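PDB 7E6G: putative GGDEF domain protein from Pseudomonas aeruginosa, which probably catalyses, as a diguanylate cyclase, the condensation of two GTP molecules into cyclic di-GMP with release of diphosphate, using magnesium. Local coordinates for residues Asp139-Lys144 and Ser220-Val225; Val160-Ala165 and Arg208-Arg213. All coordinates share one frame; numbering follows the deposited sequence.

Interaction 1. Residues Asp139-Lys144 and Ser220-Val225; sequences DVDFFK and SVTASV. With MG (magnesium ion), chain G; G2P (phosphomethylphosphonic acid guanylate ester), chain H.
Asp139 and Ser224 form an antiparallel hydrogen-bonded pair between strands 134-140 and 223-229, neighbours in the central sheet of the GGDEF domain. Asp139 N donates to Ser224 O at 2.9 Å, and Ser224 N returns the bond to Asp139 O less straight, with 141° at the hydrogen. Val140 and Ala223 follow as a non-hydrogen-bonded pair, and Asp141 N donates a nearly straight hydrogen bond to Thr222 O. Residues 139-144 then turn into helix 143-150, and the backbone N of Phe142 and, weakly, of Phe143 and Lys144 donate to the phosphates of the GTP analogue.

Asp141 swings its carboxylate across to residues 220-225, where two hydroxyls grip it. Ser224 OG donates to the syn lone pair of Asp141 OD1 at 2.7 Å, while Thr222 OG1, whose side chain crosses that of Asp141 at about a right angle, donates to the anti lone pair of OD2. Chi1 of 57° sets Thr222 OG1 between its own backbone N and carbonyl carbon, facing this oxygen. Lys251 adds a salt bridge to OD1 and Asp256 N a hydrogen bond to OD2, so each oxygen of this buried carboxylate is held by two partners.

Asp139 sends its carboxylate to the metal instead, CG lying anti to the backbone N (chi1 178°). Asp139 OD1 binds the magnesium at 2.4 Å and is also hydrogen-bonded by Lys251; OD2 makes a salt bridge to Arg213 of a second subunit. Glu182 and two oxygens of the analogue join Asp139 and Val140 around the ion. Phe142 N holds the gamma-phosphate oxygen O2G at 2.8 Å, and Val140 O meets the magnesium at 2.3 Å.

Interaction 2. Residues Val160-Ala165 and Arg208-Arg213; sequences VEIARA and RTLAVR
Leu210 and Val212 rest against Glu161, Ile162 and Ala165 on one flank of helix 152-168, a contact in the GGDEF domain of that helix with the loop and short strand that follow helix 193-208. The 208-213 segment leaves the end of helix 193-208 and runs into the short strand 212-214, which pairs with 217-219 as a two-stranded antiparallel sheet beside the helix.

The apolar contacts centre on a single methyl. Leu210 CD2 approaches the helix backbone beside Glu161, 3.4 Å from Glu161 O, and has Ala165 CB, one turn further on, at 3.9 Å. Ile162 comes to the same methyl with CG1, its side chain crossing that of Leu210 at about a right angle. Val212 supplies the second apolar patch: its CG2 meets the aliphatic part of Glu161, lying 3.7 Å from both CB and CG. Val212 CG1 is anti to the backbone N (chi1 180°), leaving CG2 as the branch that does the touching.

No hydrogen bond joins the two segments; the polar atoms nearby bond within the helix or to other residues. Glu161 O accepts the helical bond from Ala165 N, so the carbonyl beside the leucine methyl is satisfied within the helix. Leu210 O takes a hydrogen bond from Ser220 OG, and Arg157 binds Arg213 O, tying the strand to the same helix.

The charged end of Glu161 belongs to a bridge along its own helix. The bend at chi2 (-75°) turns CD; Glu161 OE2 makes a salt bridge to Arg164 NH1 at 2.8 Å. The guanidinium of Arg164 in turn has Val160 CG1 over one face, 3.4 Å above the plane and offset toward the rim.

Following the chain from its N terminus, the long helix 27-102 is followed by helix 112-128 and strand 134-140, which leads into the first segment of interaction 1. Helices 143-150 and 152-168 come next, the latter carrying residues 160-165. Interaction 2 closes the inner loop when residues 208-213 return to that helix; interaction 1 closes the outer one at 220-225, so the two nest without crossing. Their centres lie 11 Å apart. Ile162 of interaction 2 reaches interaction 1 with CD1, 3.9 Å from Val140 CG2 and 4.0 Å from Val221 CG2. Helix 152-168 is thereby joined both to the small two-stranded sheet and to the magnesium-binding end of strand 134-140, in the middle of the central sheet.

Interaction 1. Residues Asp139-Lys144 and Ser220-Val225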
loop_
_atom_site.group_PDB
_atom_site.type_symbol
_atom_site.label_atom_id
_atom_site.label_comp_id
_atom_site.label_asym_id
_atom_site.label_seq_id
_atom_site.Cartn_x
_atom_site.Cartn_y
_atom_site.Cartn_z
ATOM N N ASP A 139 -53.375 -7.421 -8.126
ATOM C CA ASP A 139 -53.881 -6.237 -8.816
ATOM C C ASP A 139 -54.895 -5.563 -7.905
ATOM O O ASP A 139 -55.827 -6.218 -7.430
ATOM C CB ASP A 139 -54.524 -6.609 -10.162
ATOM C CG ASP A 139 -55.108 -5.406 -10.912
ATOM O OD1 ASP A 139 -55.936 -4.653 -10.346
ATOM O OD2 ASP A 139 -54.764 -5.227 -12.105
ATOM N N VAL A 140 -54.725 -4.256 -7.684
ATOM C CA VAL A 140 -55.562 -3.532 -6.732
ATOM C C VAL A 140 -56.981 -3.379 -7.279
ATOM O O VAL A 140 -57.194 -3.011 -8.446
ATOM C CB VAL A 140 -54.933 -2.172 -6.395
ATOM C CG1 VAL A 140 -55.806 -1.409 -5.395
ATOM C CG2 VAL A 140 -53.543 -2.377 -5.820
ATOM N N ASP A 141 -57.967 -3.668 -6.433
ATOM C CA ASP A 141 -59.365 -3.569 -6.832
ATOM C C ASP A 141 -59.853 -2.130 -6.701
ATOM O O ASP A 141 -59.658 -1.496 -5.659
ATOM C CB ASP A 141 -60.234 -4.490 -5.977
ATOM C CG ASP A 141 -59.843 -5.948 -6.093
ATOM O OD1 ASP A 141 -59.474 -6.399 -7.188
ATOM O OD2 ASP A 141 -59.933 -6.672 -5.083
ATOM N N PHE A 142 -60.478 -1.616 -7.768
ATOM C CA PHE A 142 -61.147 -0.311 -7.768
ATOM C C PHE A 142 -60.188 0.834 -7.432
ATOM O O PHE A 142 -60.584 1.837 -6.830
ATOM C CB PHE A 142 -62.349 -0.308 -6.814
ATOM C CG PHE A 142 -63.369 -1.386 -7.112
ATOM C CD1 PHE A 142 -64.012 -1.437 -8.347
ATOM C CD2 PHE A 142 -63.684 -2.344 -6.162
ATOM C CE1 PHE A 142 -64.950 -2.421 -8.627
ATOM C CE2 PHE A 142 -64.624 -3.328 -6.436
ATOM C CZ PHE A 142 -65.256 -3.366 -7.672
ATOM N N PHE A 143 -58.919 0.696 -7.819
ATOM C CA PHE A 143 -57.944 1.746 -7.550
ATOM C C PHE A 143 -58.347 3.078 -8.175
ATOM O O PHE A 143 -58.058 4.147 -7.614
ATOM C CB PHE A 143 -56.569 1.319 -8.054
ATOM C CG PHE A 143 -55.456 2.140 -7.495
ATOM C CD1 PHE A 143 -55.324 2.295 -6.117
ATOM C CD2 PHE A 143 -54.544 2.766 -8.340
ATOM C CE1 PHE A 143 -54.315 3.071 -5.592
ATOM C CE2 PHE A 143 -53.519 3.534 -7.825
ATOM C CZ PHE A 143 -53.402 3.694 -6.444
ATOM N N LYS A 144 -58.969 3.073 -9.238
ATOM C CA LYS A 144 -59.378 4.192 -9.860
ATOM C C LYS A 144 -60.298 4.985 -8.982
ATOM O O LYS A 144 -60.265 6.092 -9.105
ATOM C CB LYS A 144 -60.018 3.650 -11.013
ATOM C CG LYS A 144 -60.287 4.560 -12.075
ATOM C CD LYS A 144 -60.219 3.785 -13.296
ATOM C CE LYS A 144 -60.780 4.606 -14.406
ATOM N NZ LYS A 144 -60.180 4.157 -15.691
ATOM N N SER A 220 -59.385 1.912 2.882
ATOM C CA SER A 220 -59.100 0.487 2.836
ATOM C C SER A 220 -59.309 -0.017 1.412
ATOM O O SER A 220 -60.090 0.553 0.636
ATOM C CB SER A 220 -59.979 -0.296 3.795
ATOM O OG SER A 220 -59.549 -0.087 5.132
ATOM N N VAL A 221 -58.587 -1.084 1.065
ATOM C CA VAL A 221 -58.587 -1.596 -0.293
ATOM C C VAL A 221 -58.585 -3.111 -0.251
ATOM O O VAL A 221 -58.298 -3.735 0.773
ATOM C CB VAL A 221 -57.377 -1.104 -1.106
ATOM C CG1 VAL A 221 -57.404 0.411 -1.238
ATOM C CG2 VAL A 221 -56.096 -1.583 -0.440
ATOM N N THR A 222 -58.915 -3.698 -1.384
ATOM C CA THR A 222 -58.728 -5.116 -1.588
ATOM C C THR A 222 -57.887 -5.307 -2.838
ATOM O O THR A 222 -57.741 -4.396 -3.663
ATOM C CB THR A 222 -60.061 -5.847 -1.738
ATOM O OG1 THR A 222 -60.785 -5.255 -2.823
ATOM C CG2 THR A 222 -60.888 -5.764 -0.447
ATOM N N ALA A 223 -57.321 -6.503 -2.965
ATOM C CA ALA A 223 -56.591 -6.878 -4.163
ATOM C C ALA A 223 -57.093 -8.222 -4.657
ATOM O O ALA A 223 -57.404 -9.112 -3.856
ATOM C CB ALA A 223 -55.083 -6.959 -3.902
ATOM N N SER A 224 -57.172 -8.364 -5.973
ATOM C CA SER A 224 -57.289 -9.678 -6.585
ATOM C C SER A 224 -55.893 -10.250 -6.759
ATOM O O SER A 224 -54.918 -9.502 -6.882
ATOM C CB SER A 224 -57.999 -9.578 -7.931
ATOM O OG SER A 224 -59.307 -9.050 -7.771
ATOM N N VAL A 225 -55.781 -11.576 -6.742
ATOM C CA VAL A 225 -54.465 -12.181 -6.946
ATOM C C VAL A 225 -54.609 -13.545 -7.602
ATOM O O VAL A 225 -55.469 -14.348 -7.233
ATOM C CB VAL A 225 -53.649 -12.249 -5.635
ATOM C CG1 VAL A 225 -54.474 -12.774 -4.526
ATOM C CG2 VAL A 225 -52.363 -13.092 -5.830
HETATM MG MG MG G . -56.884 -2.512 -10.659
HETATM P PG G2P H . -60.147 -3.235 -11.184
HETATM O O1G G2P H . -59.187 -4.120 -11.094
HETATM O O2G G2P H . -60.853 -3.150 -10.095
HETATM O O3G G2P H . -60.874 -3.295 -12.299
HETATM O O3B G2P H . -59.287 -1.979 -11.327
HETATM P PB G2P H . -59.377 -0.411 -11.346
HETATM O O1B G2P H . -58.572 -0.107 -10.374
HETATM O O2B G2P H . -60.601 0.102 -11.275
HETATM C C3A G2P H . -58.771 0.255 -12.824
HETATM P PA G2P H . -57.382 -0.177 -13.578
HETATM O O1A G2P H . -58.241 -0.370 -14.653
HETATM O O2A G2P H . -57.121 -1.194 -12.594
HETATM O "O5'" G2P H . -57.027 1.227 -13.255
HETATM C "C5'" G2P H . -56.089 1.588 -12.248
HETATM C "C4'" G2P H . -55.742 3.043 -12.286
HETATM O "O4'" G2P H . -54.476 3.018 -11.940
HETATM C "C3'" G2P H . -55.581 3.472 -13.645
HETATM O "O3'" G2P H . -56.539 4.427 -13.883
HETATM C "C2'" G2P H . -54.209 4.018 -13.608
HETATM O "O2'" G2P H . -54.014 5.192 -14.279
HETATM C "C1'" G2P H . -54.031 4.228 -12.217
HETATM N N9 G2P H . -52.666 4.325 -11.861
HETATM C C8 G2P H . -51.781 3.688 -12.553
HETATM N N7 G2P H . -50.596 3.900 -12.079
HETATM C C5 G2P H . -50.700 4.657 -11.076
HETATM C C6 G2P H . -49.802 5.134 -10.252
HETATM O O6 G2P H . -48.635 4.923 -10.338
HETATM N N1 G2P H . -50.214 5.936 -9.220
HETATM C C2 G2P H . -51.525 6.212 -9.105
HETATM N N2 G2P H . -51.871 6.925 -8.168
HETATM N N3 G2P H . -52.387 5.709 -9.973
HETATM C C4 G2P H . -51.994 4.917 -10.935
HETATM O O HOH W 1 -60.366 -1.669 -3.365
#

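Interaction 2. Residues Val160-Ala165 and Arg208-Arg213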
loop_
_atom_site.group_PDB
_atom_site.type_symbol
_atom_site.label_atom_id
_atom_site.label_comp_id
_atom_site.label_asym_id
_atom_site.label_seq_id
_atom_site.Cartn_x
_atom_site.Cartn_y
_atom_site.Cartn_z
ATOM N N VAL A 160 -47.642 2.845 -1.703
ATOM C CA VAL A 160 -46.501 2.701 -0.797
ATOM C C VAL A 160 -46.888 1.832 0.390
ATOM O O VAL A 160 -46.143 0.937 0.799
ATOM C CB VAL A 160 -45.971 4.079 -0.341
ATOM C CG1 VAL A 160 -45.063 3.929 0.875
ATOM C CG2 VAL A 160 -45.221 4.788 -1.458
ATOM N N GLU A 161 -48.064 2.070 0.956
ATOM C CA GLU A 161 -48.462 1.314 2.140
ATOM C C GLU A 161 -48.707 -0.152 1.810
ATOM O O GLU A 161 -48.407 -1.046 2.618
ATOM C CB GLU A 161 -49.707 1.939 2.749
ATOM C CG GLU A 161 -49.424 3.238 3.451
ATOM C CD GLU A 161 -48.753 3.013 4.776
ATOM O OE1 GLU A 161 -49.491 2.914 5.792
ATOM O OE2 GLU A 161 -47.498 2.939 4.797
ATOM N N ILE A 162 -49.276 -0.415 0.634
ATOM C CA ILE A 162 -49.426 -1.789 0.184
ATOM C C ILE A 162 -48.060 -2.446 0.086
ATOM O O ILE A 162 -47.871 -3.589 0.531
ATOM C CB ILE A 162 -50.193 -1.835 -1.150
ATOM C CG1 ILE A 162 -51.678 -1.553 -0.898
ATOM C CG2 ILE A 162 -50.036 -3.184 -1.831
ATOM C CD1 ILE A 162 -52.511 -1.430 -2.142
ATOM N N ALA A 163 -47.077 -1.722 -0.464
ATOM C CA ALA A 163 -45.736 -2.280 -0.604
ATOM C C ALA A 163 -45.141 -2.619 0.757
ATOM O O ALA A 163 -44.592 -3.712 0.957
ATOM C CB ALA A 163 -44.840 -1.296 -1.359
ATOM N N ARG A 164 -45.232 -1.680 1.703
ATOM C CA ARG A 164 -44.710 -1.929 3.044
ATOM C C ARG A 164 -45.368 -3.160 3.646
ATOM O O ARG A 164 -44.688 -4.055 4.172
ATOM C CB ARG A 164 -44.931 -0.710 3.940
ATOM C CG ARG A 164 -43.782 0.273 3.934
ATOM C CD ARG A 164 -44.061 1.480 4.821
ATOM N NE ARG A 164 -43.570 2.732 4.232
ATOM C CZ ARG A 164 -44.042 3.941 4.548
ATOM N NH1 ARG A 164 -45.020 4.057 5.447
ATOM N NH2 ARG A 164 -43.548 5.035 3.967
ATOM N N ALA A 165 -46.697 -3.238 3.533
ATOM C CA ALA A 165 -47.435 -4.317 4.172
ATOM C C ALA A 165 -47.052 -5.660 3.584
ATOM O O ALA A 165 -46.845 -6.628 4.325
ATOM C CB ALA A 165 -48.939 -4.087 4.035
ATOM N N ARG A 208 -55.430 -6.329 3.356
ATOM C CA ARG A 208 -56.814 -6.095 3.751
ATOM C C ARG A 208 -56.906 -5.177 4.971
ATOM O O ARG A 208 -57.713 -4.243 4.990
ATOM C CB ARG A 208 -57.505 -7.434 4.005
ATOM C CG ARG A 208 -59.025 -7.360 3.913
ATOM C CD ARG A 208 -59.689 -8.721 4.111
ATOM N NE ARG A 208 -59.734 -9.507 2.879
ATOM C CZ ARG A 208 -58.948 -10.555 2.633
ATOM N NH1 ARG A 208 -58.051 -10.939 3.539
ATOM N NH2 ARG A 208 -59.048 -11.218 1.481
ATOM N N THR A 209 -56.073 -5.394 5.978
ATOM C CA THR A 209 -56.242 -4.649 7.221
ATOM C C THR A 209 -55.580 -3.278 7.186
ATOM O O THR A 209 -55.623 -2.550 8.184
ATOM C CB THR A 209 -55.691 -5.459 8.395
ATOM O OG1 THR A 209 -54.264 -5.437 8.337
ATOM C CG2 THR A 209 -56.194 -6.905 8.327
ATOM N N LEU A 210 -54.960 -2.926 6.071
ATOM C CA LEU A 210 -54.354 -1.616 5.915
ATOM C C LEU A 210 -55.404 -0.515 6.009
ATOM O O LEU A 210 -56.517 -0.643 5.487
ATOM C CB LEU A 210 -53.668 -1.547 4.561
ATOM C CG LEU A 210 -52.323 -0.875 4.441
ATOM C CD1 LEU A 210 -51.472 -1.127 5.673
ATOM C CD2 LEU A 210 -51.712 -1.464 3.192
ATOM N N ALA A 211 -55.035 0.588 6.651
ATOM C CA ALA A 211 -55.896 1.762 6.701
ATOM C C ALA A 211 -54.985 2.956 6.447
ATOM O O ALA A 211 -54.221 3.355 7.331
ATOM C CB ALA A 211 -56.632 1.880 8.032
ATOM N N VAL A 212 -55.061 3.519 5.244
ATOM C CA VAL A 212 -54.221 4.652 4.872
ATOM C C VAL A 212 -54.985 5.938 5.176
ATOM O O VAL A 212 -56.050 6.183 4.611
ATOM C CB VAL A 212 -53.819 4.572 3.390
ATOM C CG1 VAL A 212 -52.957 5.732 2.987
ATOM C CG2 VAL A 212 -53.092 3.284 3.110
ATOM N N ARG A 213 -54.464 6.758 6.075
ATOM C CA ARG A 213 -55.159 7.988 6.422
ATOM C C ARG A 213 -54.909 9.049 5.368
ATOM O O ARG A 213 -53.760 9.324 5.019
ATOM C CB ARG A 213 -54.707 8.487 7.778
ATOM C CG ARG A 213 -55.012 7.501 8.862
ATOM C CD ARG A 213 -54.575 7.980 10.215
ATOM N NE ARG A 213 -54.978 6.990 11.198
ATOM C CZ ARG A 213 -56.143 7.027 11.826
ATOM N NH1 ARG A 213 -56.980 8.028 11.576
ATOM N NH2 ARG A 213 -56.460 6.080 12.709
#